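Local atomic coordinates of tyrosine--tRNA ligase (Pyrococcus horikoshii, PDB entry 2CYC), a protein that binds L-tyrosine and probably joins it to tRNA(Tyr) in two steps, activating it with ATP and then transferring it to the tRNA acceptor end. Residues A[51-56]-A[224-229]; A[101-106]-A[116-121]; A[122-127]-A[176-181]; A[295-300]-A[344-349]. One frame throughout, in Å; residues are numbered along the deposited sequence.

How the contacts relate
Followed from the N terminus, the chain opens contact 1 on helix 48-63 and closes it at 224-229, in the loop after strand 214-223, 167 residues later. Within that long loop lie two shorter closures, one after the other: contact 2, between helix 87-108 and strand 117-120, and contact 3, which starts right behind that strand and closes at the end of helix 164-178. Contact 4 opens later and ties helix 288-297 to helix 336-350, so no two loops cross. In space, contacts 2 and 4 both pack on the helix 48-63 side of contact 1, contact 2 through Gly51 and Gly55, contact 4 through Met53 and Ala56. Contact 3 stands apart from contact 1.

Contact 1. Residues A[51-56]-A[224-229]; sequences GLMAGA and HLLLGL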
loop_
_atom_site.group_PDB
_atom_site.type_symbol
_atom_site.label_atom_id
_atom_site.label_comp_id
_atom_site.label_asym_id
_atom_site.label_seq_id
_atom_site.Cartn_x
_atom_site.Cartn_y
_atom_site.Cartn_z
ATOM N N GLY A 51 1.496 -25.831 -14.313
ATOM C CA GLY A 51 1.094 -27.070 -13.684
ATOM C C GLY A 51 2.194 -28.085 -13.436
ATOM O O GLY A 51 2.400 -28.507 -12.291
ATOM N N LEU A 52 2.910 -28.469 -14.494
ATOM C CA LEU A 52 3.954 -29.487 -14.380
ATOM C C LEU A 52 5.188 -29.127 -13.562
ATOM O O LEU A 52 5.612 -29.908 -12.716
ATOM C CB LEU A 52 4.383 -29.965 -15.776
ATOM C CG LEU A 52 3.217 -30.398 -16.671
ATOM C CD1 LEU A 52 3.761 -31.245 -17.809
ATOM C CD2 LEU A 52 2.181 -31.195 -15.861
ATOM N N MET A 53 5.769 -27.960 -13.799
ATOM C CA MET A 53 6.961 -27.583 -13.054
ATOM C C MET A 53 6.639 -27.337 -11.581
ATOM O O MET A 53 7.347 -27.818 -10.699
ATOM C CB MET A 53 7.608 -26.357 -13.698
ATOM C CG MET A 53 7.989 -26.589 -15.166
ATOM S SD MET A 53 9.288 -27.858 -15.393
ATOM C CE MET A 53 8.311 -29.320 -15.696
ATOM N N ALA A 54 5.574 -26.596 -11.303
ATOM C CA ALA A 54 5.191 -26.351 -9.911
ATOM C C ALA A 54 4.772 -27.684 -9.277
ATOM O O ALA A 54 5.115 -27.981 -8.140
ATOM C CB ALA A 54 4.032 -25.360 -9.845
ATOM N N GLY A 55 4.029 -28.480 -10.038
ATOM C CA GLY A 55 3.565 -29.765 -9.552
ATOM C C GLY A 55 4.713 -30.678 -9.207
ATOM O O GLY A 55 4.683 -31.353 -8.175
ATOM N N ALA A 56 5.727 -30.710 -10.072
ATOM C CA ALA A 56 6.900 -31.541 -9.820
ATOM C C ALA A 56 7.578 -31.131 -8.506
ATOM O O ALA A 56 7.914 -31.982 -7.688
ATOM C CB ALA A 56 7.878 -31.420 -10.970
ATOM N N HIS A 224 12.738 -23.651 -12.983
ATOM C CA HIS A 224 12.975 -23.259 -14.363
ATOM C C HIS A 224 11.684 -22.841 -15.073
ATOM O O HIS A 224 10.618 -23.430 -14.856
ATOM C CB HIS A 224 13.624 -24.443 -15.094
ATOM C CG HIS A 224 13.834 -24.221 -16.559
ATOM N ND1 HIS A 224 14.850 -23.434 -17.056
ATOM C CD2 HIS A 224 13.167 -24.702 -17.636
ATOM C CE1 HIS A 224 14.805 -23.444 -18.377
ATOM N NE2 HIS A 224 13.793 -24.207 -18.753
ATOM N N LEU A 225 11.780 -21.813 -15.910
ATOM C CA LEU A 225 10.622 -21.355 -16.670
ATOM C C LEU A 225 10.643 -22.006 -18.057
ATOM O O LEU A 225 11.531 -21.736 -18.858
ATOM C CB LEU A 225 10.653 -19.833 -16.816
ATOM C CG LEU A 225 10.675 -18.990 -15.536
ATOM C CD1 LEU A 225 10.757 -17.508 -15.920
ATOM C CD2 LEU A 225 9.417 -19.263 -14.707
ATOM N N LEU A 226 9.684 -22.881 -18.342
ATOM C CA LEU A 226 9.647 -23.517 -19.656
ATOM C C LEU A 226 9.363 -22.466 -20.736
ATOM O O LEU A 226 8.522 -21.585 -20.557
ATOM C CB LEU A 226 8.564 -24.606 -19.709
ATOM C CG LEU A 226 8.739 -25.864 -18.849
ATOM C CD1 LEU A 226 7.515 -26.762 -19.033
ATOM C CD2 LEU A 226 10.005 -26.610 -19.256
ATOM N N LEU A 227 10.068 -22.572 -21.855
ATOM C CA LEU A 227 9.891 -21.655 -22.976
ATOM C C LEU A 227 8.635 -21.964 -23.770
ATOM O O LEU A 227 8.169 -23.105 -23.794
ATOM C CB LEU A 227 11.080 -21.752 -23.932
ATOM C CG LEU A 227 12.431 -21.268 -23.416
ATOM C CD1 LEU A 227 13.514 -21.606 -24.432
ATOM C CD2 LEU A 227 12.365 -19.760 -23.145
ATOM N N GLY A 228 8.078 -20.937 -24.406
ATOM C CA GLY A 228 6.924 -21.144 -25.257
ATOM C C GLY A 228 7.484 -21.833 -26.500
ATOM O O GLY A 228 8.691 -21.811 -26.717
ATOM N N LEU A 229 6.629 -22.429 -27.326
ATOM C CA LEU A 229 7.095 -23.141 -28.514
ATOM C C LEU A 229 7.335 -22.276 -29.752
ATOM O O LEU A 229 7.856 -22.766 -30.752
ATOM C CB LEU A 229 6.102 -24.252 -28.861
ATOM C CG LEU A 229 5.894 -25.292 -27.754
ATOM C CD1 LEU A 229 4.753 -26.232 -28.115
ATOM C CD2 LEU A 229 7.187 -26.061 -27.532
#
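Met53 and Leu226 make a compact apolar contact between helix 48-63 and the loop that leaves strand 214-223. The tight part is small: Met53 CG lies 3.8 Å from Leu226 CG and 3.9 Å from Leu226 CD1, and the two side chains cross at about a right angle. The methionine is bent rather than extended. Its CG stands beside the backbone N (chi1 -58°), and a second bend at chi2 (-65°) lays the sulfur across the leucine fork, with Met53 SD 4.0 Å from Leu226 CG and 4.1 Å from Leu226 CD2. Thus CG and SD share one branched partner, and both residues are buried. In the class I synthetase catalytic domain, helix 48-63 is the helix of a beta-alpha-beta unit between the parallel strands 36-40 and 69-72, while 224-229 leaves strand 214-223 on the way to the KMSKS region. The backbone of Leu226 is hydrogen-bonded to Met252 of that motif, so the leucine meeting the helix also borders the motif. Toward His224 the contact becomes looser. Met53 CG passes the carbonyl oxygen of His224 at 4.1 Å without any hydrogen bond, and the histidine, which is partly exposed, has its partners elsewhere: NE2 is hydrogen-bonded to Asp291, and the ring stacks on that of Tyr295. Ile296, on helix 288-297, touches both Met53 and Leu226, and Pro14 borders Met53.

Contact 2. Residues A[101-106]-A[116-121]; sequences GMEKSI and VEFVLA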
loop_
_atom_site.group_PDB
_atom_site.type_symbol
_atom_site.label_atom_id
_atom_site.label_comp_id
_atom_site.label_asym_id
_atom_site.label_seq_id
_atom_site.Cartn_x
_atom_site.Cartn_y
_atom_site.Cartn_z
ATOM N N GLY A 101 -7.394 -27.855 -11.476
ATOM C CA GLY A 101 -6.403 -28.020 -12.525
ATOM C C GLY A 101 -5.042 -28.285 -11.893
ATOM O O GLY A 101 -4.276 -29.117 -12.370
ATOM N N MET A 102 -4.739 -27.575 -10.809
ATOM C CA MET A 102 -3.467 -27.756 -10.107
ATOM C C MET A 102 -3.418 -29.099 -9.395
ATOM O O MET A 102 -2.381 -29.766 -9.387
ATOM C CB MET A 102 -3.249 -26.633 -9.087
ATOM C CG MET A 102 -2.763 -25.340 -9.704
ATOM S SD MET A 102 -1.146 -25.543 -10.496
ATOM C CE MET A 102 -1.587 -25.379 -12.101
ATOM N N GLU A 103 -4.537 -29.489 -8.786
ATOM C CA GLU A 103 -4.604 -30.767 -8.088
ATOM C C GLU A 103 -4.234 -31.897 -9.048
ATOM O O GLU A 103 -3.449 -32.780 -8.702
ATOM C CB GLU A 103 -6.012 -31.004 -7.517
ATOM C CG GLU A 103 -6.279 -30.285 -6.206
ATOM C CD GLU A 103 -7.751 -30.300 -5.787
ATOM O OE1 GLU A 103 -8.023 -30.077 -4.593
ATOM O OE2 GLU A 103 -8.634 -30.516 -6.638
ATOM N N LYS A 104 -4.784 -31.861 -10.259
ATOM C CA LYS A 104 -4.486 -32.906 -11.230
ATOM C C LYS A 104 -3.060 -32.807 -11.775
ATOM O O LYS A 104 -2.457 -33.820 -12.124
ATOM C CB LYS A 104 -5.497 -32.870 -12.376
ATOM C CG LYS A 104 -6.949 -33.035 -11.915
ATOM C CD LYS A 104 -7.178 -34.311 -11.100
ATOM C CE LYS A 104 -8.546 -34.270 -10.412
ATOM N NZ LYS A 104 -8.837 -35.472 -9.565
ATOM N N SER A 105 -2.517 -31.595 -11.847
ATOM C CA SER A 105 -1.151 -31.426 -12.334
ATOM C C SER A 105 -0.188 -32.010 -11.308
ATOM O O SER A 105 0.762 -32.700 -11.659
ATOM C CB SER A 105 -0.834 -29.949 -12.556
ATOM O OG SER A 105 -1.566 -29.438 -13.654
ATOM N N ILE A 106 -0.445 -31.726 -10.035
ATOM C CA ILE A 106 0.388 -32.235 -8.951
ATOM C C ILE A 106 0.346 -33.765 -8.985
ATOM O O ILE A 106 1.361 -34.441 -8.835
ATOM C CB ILE A 106 -0.136 -31.732 -7.586
ATOM C CG1 ILE A 106 0.099 -30.222 -7.475
ATOM C CG2 ILE A 106 0.542 -32.479 -6.446
ATOM C CD1 ILE A 106 -0.670 -29.563 -6.362
ATOM N N VAL A 116 -2.024 -31.381 -0.109
ATOM C CA VAL A 116 -1.632 -30.025 -0.462
ATOM C C VAL A 116 -2.699 -29.059 0.062
ATOM O O VAL A 116 -3.887 -29.263 -0.157
ATOM C CB VAL A 116 -1.510 -29.854 -2.003
ATOM C CG1 VAL A 116 -1.244 -28.398 -2.343
ATOM C CG2 VAL A 116 -0.385 -30.735 -2.551
ATOM N N GLU A 117 -2.273 -28.032 0.785
ATOM C CA GLU A 117 -3.198 -27.028 1.298
ATOM C C GLU A 117 -3.526 -26.066 0.155
ATOM O O GLU A 117 -2.646 -25.718 -0.643
ATOM C CB GLU A 117 -2.551 -26.243 2.455
ATOM C CG GLU A 117 -2.271 -27.099 3.687
ATOM C CD GLU A 117 -1.340 -26.431 4.685
ATOM O OE1 GLU A 117 -1.302 -26.887 5.847
ATOM O OE2 GLU A 117 -0.636 -25.465 4.312
ATOM N N PHE A 118 -4.794 -25.673 0.058
ATOM C CA PHE A 118 -5.230 -24.723 -0.951
ATOM C C PHE A 118 -5.832 -23.529 -0.205
ATOM O O PHE A 118 -6.785 -23.674 0.556
ATOM C CB PHE A 118 -6.246 -25.356 -1.911
ATOM C CG PHE A 118 -5.615 -26.235 -2.954
ATOM C CD1 PHE A 118 -5.285 -27.560 -2.666
ATOM C CD2 PHE A 118 -5.291 -25.719 -4.209
ATOM C CE1 PHE A 118 -4.639 -28.355 -3.611
ATOM C CE2 PHE A 118 -4.646 -26.503 -5.166
ATOM C CZ PHE A 118 -4.318 -27.821 -4.869
ATOM N N VAL A 119 -5.252 -22.355 -0.423
ATOM C CA VAL A 119 -5.683 -21.130 0.249
ATOM C C VAL A 119 -6.033 -20.011 -0.731
ATOM O O VAL A 119 -5.226 -19.648 -1.586
ATOM C CB VAL A 119 -4.555 -20.626 1.200
ATOM C CG1 VAL A 119 -4.858 -19.234 1.710
ATOM C CG2 VAL A 119 -4.395 -21.590 2.379
ATOM N N LEU A 120 -7.245 -19.477 -0.617
ATOM C CA LEU A 120 -7.665 -18.358 -1.454
ATOM C C LEU A 120 -7.058 -17.143 -0.742
ATOM O O LEU A 120 -7.315 -16.945 0.444
ATOM C CB LEU A 120 -9.195 -18.261 -1.473
ATOM C CG LEU A 120 -9.811 -17.246 -2.445
ATOM C CD1 LEU A 120 -9.338 -17.547 -3.866
ATOM C CD2 LEU A 120 -11.336 -17.300 -2.363
ATOM N N ALA A 121 -6.261 -16.336 -1.441
ATOM C CA ALA A 121 -5.605 -15.179 -0.802
ATOM C C ALA A 121 -6.514 -14.344 0.088
ATOM O O ALA A 121 -6.126 -13.968 1.196
ATOM C CB ALA A 121 -4.947 -14.269 -1.860
#
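Helix 101-106, with Met102, Glu103 and Ile106 facing Phe118, runs nearly antiparallel to strand 117-120, their short axes inclined at 155° and 11.2 Å apart at closest approach. A gap of that size is bridged by side chains, and the Phe118 ring does most of the work. Its CG stands beside the backbone N (chi1 -78°), and the ring projects toward the helix, where three residues meet it from different directions. Met102 CB approaches the ring edge, close to its plane, 4.2 Å from Phe118 CE2. Glu103 comes in obliquely with its aliphatic part: CG is 3.4 Å from Phe118 CZ and 3.6 Å from Phe118 CE1. Beyond CG the glutamate chain is extended, and its carboxylate is turned 80° from the ring plane. The charged end is satisfied by Lys99, which makes a salt bridge to Glu103 OE1 and a cation-pi contact with Phe118, so a single lysine links acid and ring. Ile106 completes the set. Its CD1 meets Val116 CG2 tip to tip at 4.0 Å and also lies obliquely by the ring, 4.3 Å from Phe118 CZ. No hydrogen bond spans the two segments. The pairing belongs to a beta-alpha-beta crossover of the Rossmann-type sheet, in which the chain leaves strand 69-72 and returns through helix 87-108 to the parallel strand 117-120. Val70 of strand 69-72 lies beside Val116 and Phe118, while Ile58 of helix 48-63 packs on both Ile106 and Val116.

Contact 3. Residues A[122-127]-A[176-181]; sequences SEILEK and IFYQGV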
loop_
_atom_site.group_PDB
_atom_site.type_symbol
_atom_site.label_atom_id
_atom_site.label_comp_id
_atom_site.label_asym_id
_atom_site.label_seq_id
_atom_site.Cartn_x
_atom_site.Cartn_y
_atom_site.Cartn_z
ATOM N N SER A 122 -7.718 -14.049 -0.385
ATOM C CA SER A 122 -8.633 -13.232 0.404
ATOM C C SER A 122 -8.878 -13.777 1.817
ATOM O O SER A 122 -9.291 -13.028 2.704
ATOM C CB SER A 122 -9.961 -13.043 -0.351
ATOM O OG SER A 122 -10.483 -14.277 -0.799
ATOM N N GLU A 123 -8.611 -15.067 2.030
ATOM C CA GLU A 123 -8.780 -15.661 3.352
ATOM C C GLU A 123 -7.874 -14.916 4.335
ATOM O O GLU A 123 -8.242 -14.714 5.495
ATOM C CB GLU A 123 -8.399 -17.153 3.349
ATOM C CG GLU A 123 -9.227 -18.050 2.415
ATOM C CD GLU A 123 -8.752 -19.513 2.416
ATOM O OE1 GLU A 123 -9.069 -20.258 1.454
ATOM O OE2 GLU A 123 -8.069 -19.917 3.385
ATOM N N ILE A 124 -6.682 -14.514 3.889
ATOM C CA ILE A 124 -5.803 -13.774 4.790
ATOM C C ILE A 124 -5.880 -12.270 4.541
ATOM O O ILE A 124 -5.717 -11.487 5.472
ATOM C CB ILE A 124 -4.308 -14.229 4.695
ATOM C CG1 ILE A 124 -3.712 -13.868 3.332
ATOM C CG2 ILE A 124 -4.203 -15.737 4.938
ATOM C CD1 ILE A 124 -2.204 -14.180 3.218
ATOM N N LEU A 125 -6.139 -11.852 3.304
ATOM C CA LEU A 125 -6.202 -10.411 3.005
ATOM C C LEU A 125 -7.378 -9.708 3.697
ATOM O O LEU A 125 -7.358 -8.493 3.901
ATOM C CB LEU A 125 -6.265 -10.176 1.488
ATOM C CG LEU A 125 -5.226 -10.937 0.654
ATOM C CD1 LEU A 125 -5.434 -10.648 -0.841
ATOM C CD2 LEU A 125 -3.826 -10.535 1.090
ATOM N N GLU A 126 -8.393 -10.481 4.066
ATOM C CA GLU A 126 -9.557 -9.939 4.762
ATOM C C GLU A 126 -9.239 -9.705 6.239
ATOM O O GLU A 126 -10.118 -9.396 7.036
ATOM C CB GLU A 126 -10.757 -10.893 4.610
ATOM C CG GLU A 126 -11.498 -10.689 3.289
ATOM C CD GLU A 126 -12.403 -11.848 2.904
ATOM O OE1 GLU A 126 -12.800 -12.632 3.798
ATOM O OE2 GLU A 126 -12.721 -11.963 1.697
ATOM N N LYS A 127 -7.969 -9.838 6.600
ATOM C CA LYS A 127 -7.558 -9.622 7.981
ATOM C C LYS A 127 -6.674 -8.383 8.108
ATOM O O LYS A 127 -5.644 -8.279 7.449
ATOM C CB LYS A 127 -6.820 -10.857 8.495
ATOM C CG LYS A 127 -7.718 -12.071 8.601
ATOM C CD LYS A 127 -6.968 -13.277 9.119
ATOM C CE LYS A 127 -7.936 -14.298 9.689
ATOM N NZ LYS A 127 -9.046 -14.611 8.740
ATOM N N ILE A 176 4.139 -14.205 2.453
ATOM C CA ILE A 176 5.116 -15.161 2.941
ATOM C C ILE A 176 5.181 -15.180 4.466
ATOM O O ILE A 176 5.035 -16.230 5.100
ATOM C CB ILE A 176 6.534 -14.858 2.361
ATOM C CG1 ILE A 176 6.561 -15.213 0.867
ATOM C CG2 ILE A 176 7.606 -15.632 3.142
ATOM C CD1 ILE A 176 7.791 -14.721 0.116
ATOM N N PHE A 177 5.378 -14.014 5.061
ATOM C CA PHE A 177 5.500 -13.948 6.508
ATOM C C PHE A 177 4.218 -14.208 7.269
ATOM O O PHE A 177 4.245 -14.840 8.319
ATOM C CB PHE A 177 6.130 -12.612 6.893
ATOM C CG PHE A 177 7.540 -12.487 6.409
ATOM C CD1 PHE A 177 8.571 -13.180 7.052
ATOM C CD2 PHE A 177 7.830 -11.781 5.248
ATOM C CE1 PHE A 177 9.871 -13.178 6.536
ATOM C CE2 PHE A 177 9.129 -11.772 4.719
ATOM C CZ PHE A 177 10.150 -12.475 5.365
ATOM N N TYR A 178 3.091 -13.760 6.726
ATOM C CA TYR A 178 1.822 -13.970 7.401
ATOM C C TYR A 178 1.462 -15.452 7.524
ATOM O O TYR A 178 0.873 -15.867 8.518
ATOM C CB TYR A 178 0.696 -13.250 6.670
ATOM C CG TYR A 178 -0.559 -13.174 7.499
ATOM C CD1 TYR A 178 -0.682 -12.229 8.519
ATOM C CD2 TYR A 178 -1.616 -14.054 7.280
ATOM C CE1 TYR A 178 -1.829 -12.159 9.295
ATOM C CE2 TYR A 178 -2.765 -13.996 8.048
ATOM C CZ TYR A 178 -2.865 -13.041 9.049
ATOM O OH TYR A 178 -4.015 -12.950 9.784
ATOM N N GLN A 179 1.808 -16.248 6.514
ATOM C CA GLN A 179 1.513 -17.681 6.539
ATOM C C GLN A 179 2.658 -18.500 7.159
ATOM O O GLN A 179 2.594 -19.728 7.186
ATOM C CB GLN A 179 1.241 -18.188 5.114
ATOM C CG GLN A 179 0.164 -17.403 4.357
ATOM C CD GLN A 179 -0.032 -17.896 2.934
ATOM O OE1 GLN A 179 -0.799 -18.836 2.676
ATOM N NE2 GLN A 179 0.674 -17.272 1.998
ATOM N N GLY A 180 3.693 -17.818 7.646
ATOM C CA GLY A 180 4.836 -18.496 8.245
ATOM C C GLY A 180 5.619 -19.335 7.246
ATOM O O GLY A 180 6.186 -20.369 7.599
ATOM N N VAL A 181 5.671 -18.889 5.994
ATOM C CA VAL A 181 6.372 -19.636 4.951
ATOM C C VAL A 181 7.903 -19.659 5.092
ATOM O O VAL A 181 8.546 -18.611 5.133
ATOM C CB VAL A 181 5.983 -19.085 3.551
ATOM C CG1 VAL A 181 6.767 -19.792 2.465
ATOM C CG2 VAL A 181 4.485 -19.276 3.323
#
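The single helical turn bearing Ile124 and the last turn bearing Tyr178 come within 8.1 Å, measured from Ile124 CA to Tyr178 CA, and both are helix ends. Gly180, with positive phi (65°), closes helix 164-178 in a Schellman motif, in which Val181 N reaches back to Ile176 O at 2.9 Å. The main contact is Ile124 against the tyrosine ring, the two side chains sliding past each other in opposite directions: Ile124 CB lies 3.7 Å from Tyr178 CE2, approaching obliquely, and CG2 follows at 3.8 Å from the same atom. The chi1 of 67° puts CG1 in the crowded position between backbone N and carbonyl carbon, and its CD1 reaches Gln179 CG at 4.2 Å. Lys127 crosses the tyrosine at about a right angle, with its CB 3.7 Å from Tyr178 OH. That hydroxyl is hydrogen-bonded to Asp129, while the lysine NZ bonds only weakly to Glu123 O. This surface contact adjoins the amino-acid pocket: Gln179 holds the backbone oxygen of Asp175, a tyrosine-binding residue, and packs on Tyr37 of strand 36-40, another. Tyr130 of helix 128-138 meets the Tyr178 ring edge-to-face.

Contact 4. Residues A[295-300]-A[344-349]; sequences YIIFRE and AEYLIN
One face of the Tyr346 ring is covered by Ile297, whose CG1 sits 3.6 Å from the ring centroid and 13° off the normal, a plain CH-pi contact; Leu347 CD1, from the same helix as the ring, lies in plane at its edge. The Arg299 guanidinium has Glu300 CG over one face and a water at its edge. Arg299 and Glu300 form a salt bridge of charges alone, because the carboxylate oxygen stands off the guanidinium plane and no N-H points at it; Glu300 OE1 also pairs with Lys12. With Tyr346 chi1 at 173°, which sets CG anti to the backbone N, the tyrosine side chain reaches across, and it and Ile297 slide past each other in opposite directions. Ile296 adds a second branch: its CG2 is 3.9 Å from Tyr346 CE2, approaching obliquely, and 4.3 Å from Leu347 CD1. At the far end of the ring, the water at the arginine edge donates to Ile296 O at 2.9 Å and is hydrogen-bonded to Tyr346 OH at 3.2 Å, bridging the two segments where no direct hydrogen bond does. Ile296 also touches Leu52 of helix 48-63, and Ile297 touches Phe305. Away from the annotated sites, the arrangement is helix-helix packing within the mainly helical region after the KMSKS motif, which probably serves anticodon recognition, as in archaeal relatives.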
loop_
_atom_site.group_PDB
_atom_site.type_symbol
_atom_site.label_atom_id
_atom_site.label_comp_id
_atom_site.label_asym_id
_atom_site.label_seq_id
_atom_site.Cartn_x
_atom_site.Cartn_y
_atom_site.Cartn_z
ATOM N N TYR A 295 13.494 -30.681 -19.035
ATOM C CA TYR A 295 12.774 -30.460 -17.784
ATOM C C TYR A 295 11.517 -31.279 -17.504
ATOM O O TYR A 295 11.096 -31.382 -16.358
ATOM C CB TYR A 295 12.479 -28.970 -17.647
ATOM C CG TYR A 295 13.743 -28.190 -17.401
ATOM C CD1 TYR A 295 14.263 -28.061 -16.113
ATOM C CD2 TYR A 295 14.463 -27.632 -18.466
ATOM C CE1 TYR A 295 15.473 -27.395 -15.887
ATOM C CE2 TYR A 295 15.673 -26.969 -18.254
ATOM C CZ TYR A 295 16.171 -26.854 -16.962
ATOM O OH TYR A 295 17.365 -26.201 -16.746
ATOM N N ILE A 296 10.917 -31.857 -18.537
ATOM C CA ILE A 296 9.730 -32.675 -18.326
ATOM C C ILE A 296 10.100 -34.153 -18.446
ATOM O O ILE A 296 10.097 -34.890 -17.453
ATOM C CB ILE A 296 8.601 -32.330 -19.346
ATOM C CG1 ILE A 296 8.170 -30.864 -19.172
ATOM C CG2 ILE A 296 7.399 -33.249 -19.130
ATOM C CD1 ILE A 296 7.005 -30.432 -20.068
ATOM N N ILE A 297 10.463 -34.573 -19.654
ATOM C CA ILE A 297 10.805 -35.970 -19.908
ATOM C C ILE A 297 11.967 -36.520 -19.066
ATOM O O ILE A 297 11.891 -37.642 -18.568
ATOM C CB ILE A 297 11.075 -36.180 -21.418
ATOM C CG1 ILE A 297 9.811 -35.787 -22.201
ATOM C CG2 ILE A 297 11.461 -37.637 -21.692
ATOM C CD1 ILE A 297 9.932 -35.866 -23.718
ATOM N N PHE A 298 13.036 -35.744 -18.903
ATOM C CA PHE A 298 14.164 -36.198 -18.088
ATOM C C PHE A 298 14.188 -35.486 -16.743
ATOM O O PHE A 298 15.256 -35.176 -16.208
ATOM C CB PHE A 298 15.504 -35.980 -18.813
ATOM C CG PHE A 298 15.687 -36.873 -19.996
ATOM C CD1 PHE A 298 15.266 -36.472 -21.259
ATOM C CD2 PHE A 298 16.181 -38.164 -19.830
ATOM C CE1 PHE A 298 15.325 -37.344 -22.340
ATOM C CE2 PHE A 298 16.242 -39.045 -20.903
ATOM C CZ PHE A 298 15.811 -38.634 -22.161
ATOM N N ARG A 299 13.002 -35.208 -16.211
ATOM C CA ARG A 299 12.900 -34.551 -14.920
ATOM C C ARG A 299 13.662 -35.415 -13.930
ATOM O O ARG A 299 14.416 -34.916 -13.108
ATOM C CB ARG A 299 11.443 -34.441 -14.483
ATOM C CG ARG A 299 11.296 -33.797 -13.127
ATOM C CD ARG A 299 9.855 -33.528 -12.853
ATOM N NE ARG A 299 9.098 -34.750 -12.632
ATOM C CZ ARG A 299 8.908 -35.298 -11.437
ATOM N NH1 ARG A 299 9.429 -34.733 -10.357
ATOM N NH2 ARG A 299 8.169 -36.393 -11.323
ATOM N N GLU A 300 13.452 -36.720 -14.025
ATOM C CA GLU A 300 14.138 -37.664 -13.163
ATOM C C GLU A 300 14.890 -38.656 -14.036
ATOM O O GLU A 300 14.289 -39.410 -14.797
ATOM C CB GLU A 300 13.140 -38.407 -12.277
ATOM C CG GLU A 300 12.302 -37.489 -11.395
ATOM C CD GLU A 300 11.510 -38.249 -10.350
ATOM O OE1 GLU A 300 10.806 -37.606 -9.541
ATOM O OE2 GLU A 300 11.594 -39.493 -10.337
ATOM N N ALA A 344 5.376 -35.227 -28.397
ATOM C CA ALA A 344 3.919 -35.102 -28.413
ATOM C C ALA A 344 3.230 -36.311 -27.762
ATOM O O ALA A 344 2.353 -36.154 -26.896
ATOM C CB ALA A 344 3.421 -34.942 -29.846
ATOM N N GLU A 345 3.621 -37.513 -28.186
ATOM C CA GLU A 345 3.032 -38.739 -27.648
ATOM C C GLU A 345 3.310 -38.867 -26.161
ATOM O O GLU A 345 2.431 -39.265 -25.391
ATOM C CB GLU A 345 3.566 -39.971 -28.394
ATOM C CG GLU A 345 3.092 -40.059 -29.843
ATOM C CD GLU A 345 1.589 -39.903 -29.962
ATOM O OE1 GLU A 345 0.865 -40.598 -29.213
ATOM O OE2 GLU A 345 1.132 -39.089 -30.800
ATOM N N TYR A 346 4.533 -38.535 -25.754
ATOM C CA TYR A 346 4.880 -38.588 -24.335
ATOM C C TYR A 346 3.929 -37.662 -23.552
ATOM O O TYR A 346 3.387 -38.031 -22.512
ATOM C CB TYR A 346 6.323 -38.115 -24.120
ATOM C CG TYR A 346 6.694 -37.995 -22.656
ATOM C CD1 TYR A 346 7.318 -39.046 -21.979
ATOM C CD2 TYR A 346 6.373 -36.848 -21.935
ATOM C CE1 TYR A 346 7.611 -38.952 -20.616
ATOM C CE2 TYR A 346 6.657 -36.744 -20.577
ATOM C CZ TYR A 346 7.271 -37.792 -19.924
ATOM O OH TYR A 346 7.529 -37.671 -18.577
ATOM N N LEU A 347 3.741 -36.449 -24.062
ATOM C CA LEU A 347 2.864 -35.463 -23.419
ATOM C C LEU A 347 1.399 -35.929 -23.413
ATOM O O LEU A 347 0.679 -35.767 -22.422
ATOM C CB LEU A 347 2.993 -34.126 -24.153
ATOM C CG LEU A 347 3.770 -32.967 -23.517
ATOM C CD1 LEU A 347 4.866 -33.463 -22.631
ATOM C CD2 LEU A 347 4.314 -32.065 -24.615
ATOM N N ILE A 348 0.963 -36.518 -24.519
ATOM C CA ILE A 348 -0.406 -37.000 -24.623
ATOM C C ILE A 348 -0.677 -38.047 -23.549
ATOM O O ILE A 348 -1.723 -38.028 -22.891
ATOM C CB ILE A 348 -0.664 -37.609 -26.015
ATOM C CG1 ILE A 348 -0.725 -36.490 -27.054
ATOM C CG2 ILE A 348 -1.949 -38.438 -26.005
ATOM C CD1 ILE A 348 -0.807 -36.997 -28.494
ATOM N N ASN A 349 0.279 -38.948 -23.356
ATOM C CA ASN A 349 0.114 -39.998 -22.365
ATOM C C ASN A 349 0.262 -39.486 -20.952
ATOM O O ASN A 349 -0.486 -39.885 -20.057
ATOM C CB ASN A 349 1.098 -41.141 -22.628
ATOM C CG ASN A 349 0.765 -41.896 -23.899
ATOM O OD1 ASN A 349 -0.399 -42.232 -24.142
ATOM N ND2 ASN A 349 1.776 -42.171 -24.718
HETATM O O HOH W 1 7.684 -35.761 -16.018
#